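Local atomic coordinates of N-(5'-phosphoribosyl)anthranilate isomerase (Thermococcus kodakarensis, PDB entry 5LHF), a protein that catalyses the isomerisation of N-(5-phospho-beta-D-ribosyl)anthranilate to 1-(2-carboxyphenylamino)-1-deoxy-D-ribulose 5-phosphate, the third step of tryptophan biosynthesis from chorismate. Residues R109-D113 and P114-A118. Sequence-based numbering, arbitrary orientation.
Sequences RESDD and PAEDA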
# COMPACT_ATOMS: atom_id res chain seq x y z
N ARG A 109 7.14 -0.78 -17.20
CA ARG A 109 7.63 0.23 -18.14
C ARG A 109 8.23 -0.46 -19.36
O ARG A 109 9.36 -0.18 -19.77
CB ARG A 109 8.65 1.14 -17.48
CG ARG A 109 8.07 2.15 -16.48
CD ARG A 109 9.19 2.88 -15.76
NE ARG A 109 8.71 3.84 -14.78
CZ ARG A 109 9.50 4.69 -14.13
NH1 ARG A 109 10.81 4.69 -14.37
NH2 ARG A 109 8.99 5.55 -13.25
N GLU A 110 7.47 -1.38 -19.96
CA GLU A 110 7.95 -2.18 -21.07
C GLU A 110 7.61 -1.58 -22.44
O GLU A 110 8.03 -2.13 -23.46
CB GLU A 110 7.40 -3.60 -20.98
CG GLU A 110 7.72 -4.30 -19.67
CD GLU A 110 9.19 -4.25 -19.33
OE1 GLU A 110 10.03 -4.41 -20.25
OE2 GLU A 110 9.52 -4.05 -18.14
N SER A 111 6.86 -0.48 -22.48
CA SER A 111 6.49 0.15 -23.73
C SER A 111 6.50 1.66 -23.55
O SER A 111 6.34 2.18 -22.44
CB SER A 111 5.11 -0.32 -24.21
OG SER A 111 4.64 0.47 -25.29
N ASP A 112 6.69 2.38 -24.66
CA ASP A 112 6.52 3.82 -24.63
C ASP A 112 5.05 4.21 -24.63
O ASP A 112 4.72 5.33 -24.21
CB ASP A 112 7.24 4.47 -25.82
CG ASP A 112 8.74 4.25 -25.80
OD1 ASP A 112 9.40 4.48 -26.84
OD2 ASP A 112 9.27 3.85 -24.73
N ASP A 113 4.17 3.32 -25.10
CA ASP A 113 2.74 3.57 -25.05
C ASP A 113 2.18 3.08 -23.72
O ASP A 113 2.26 1.87 -23.44
CB ASP A 113 2.05 2.86 -26.20
CG ASP A 113 0.53 3.00 -26.18
OD1 ASP A 113 -0.01 3.84 -25.42
OD2 ASP A 113 -0.13 2.27 -26.95
N PRO A 114 1.62 3.95 -22.88
CA PRO A 114 1.07 3.47 -21.60
C PRO A 114 -0.07 2.48 -21.76
O PRO A 114 -0.28 1.63 -20.88
CB PRO A 114 0.61 4.76 -20.90
CG PRO A 114 1.30 5.88 -21.62
CD PRO A 114 1.49 5.41 -23.03
N ALA A 115 -0.79 2.53 -22.88
CA ALA A 115 -1.91 1.62 -23.10
C ALA A 115 -1.45 0.17 -23.17
O ALA A 115 -2.20 -0.74 -22.80
CB ALA A 115 -2.66 2.00 -24.37
N GLU A 116 -0.23 -0.08 -23.65
CA GLU A 116 0.24 -1.45 -23.75
C GLU A 116 0.74 -1.97 -22.41
O GLU A 116 0.47 -3.12 -22.05
CB GLU A 116 1.33 -1.56 -24.82
CG GLU A 116 0.89 -1.00 -26.16
CD GLU A 116 1.82 -1.40 -27.28
OE1 GLU A 116 1.38 -1.35 -28.45
OE2 GLU A 116 2.98 -1.76 -26.99
N ASP A 117 1.45 -1.13 -21.66
CA ASP A 117 1.78 -1.48 -20.29
C ASP A 117 0.52 -1.68 -19.46
O ASP A 117 0.45 -2.59 -18.62
CB ASP A 117 2.68 -0.40 -19.68
CG ASP A 117 4.14 -0.58 -20.06
OD1 ASP A 117 4.60 -1.74 -20.13
OD2 ASP A 117 4.83 0.44 -20.29
N ALA A 118 -0.51 -0.86 -19.71
CA ALA A 118 -1.78 -1.03 -19.01
C ALA A 118 -2.43 -2.38 -19.33
O ALA A 118 -2.96 -3.04 -18.43
CB ALA A 118 -2.74 0.12 -19.35
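The loop 109-113 leads without a gap into the first turn of helix 114-126, and its chain folds back so that S111 CA lies 6.1 Å from D117 CA. The D117 carboxylate closes this turn by accepting from two loop amides. S111 N gives a hydrogen bond to D117 OD2 (3.1 Å), arriving on the syn side but 31° out of the carboxylate plane. E110 N bonds to D117 OD1, whose exact place is less sure. D117 also forms a salt bridge with R120 and accepts a weak hydrogen bond from H145, so this buried acid meets the loop, its own helix and the neighbouring helix 143-156. S111 OG accepts from D113 N at 2.9 Å, closing an ST turn. S111 OG also donates to E116 OE2 (3.3 Å), coming from above that carboxylate plane. The D113 side chain swings its CG anti to the backbone N (chi1 177°), which brings OD1 over the start of the helix. A115 N reaches D113 OD1 at 3.0 Å, from well above the carboxylate plane. E116 N bonds to D113 O at 3.2 Å. The aliphatic part of E116 passes beside the same cap, with E116 CG 3.5 Å from D113 OD2. An alanine in place of D113 would probably leave A115 N without its capping acceptor and weaken the start of the helix. P114 packs against R148 and V149 of helix 143-156. The R109 guanidinium forms a salt bridge with D146 and a hydrogen bond to the V139 carbonyl. D113 is thus the helix N-cap and also closes the ST turn begun by S111, in the loop joining strand 100-106 to helix 114-126 of the TIM barrel.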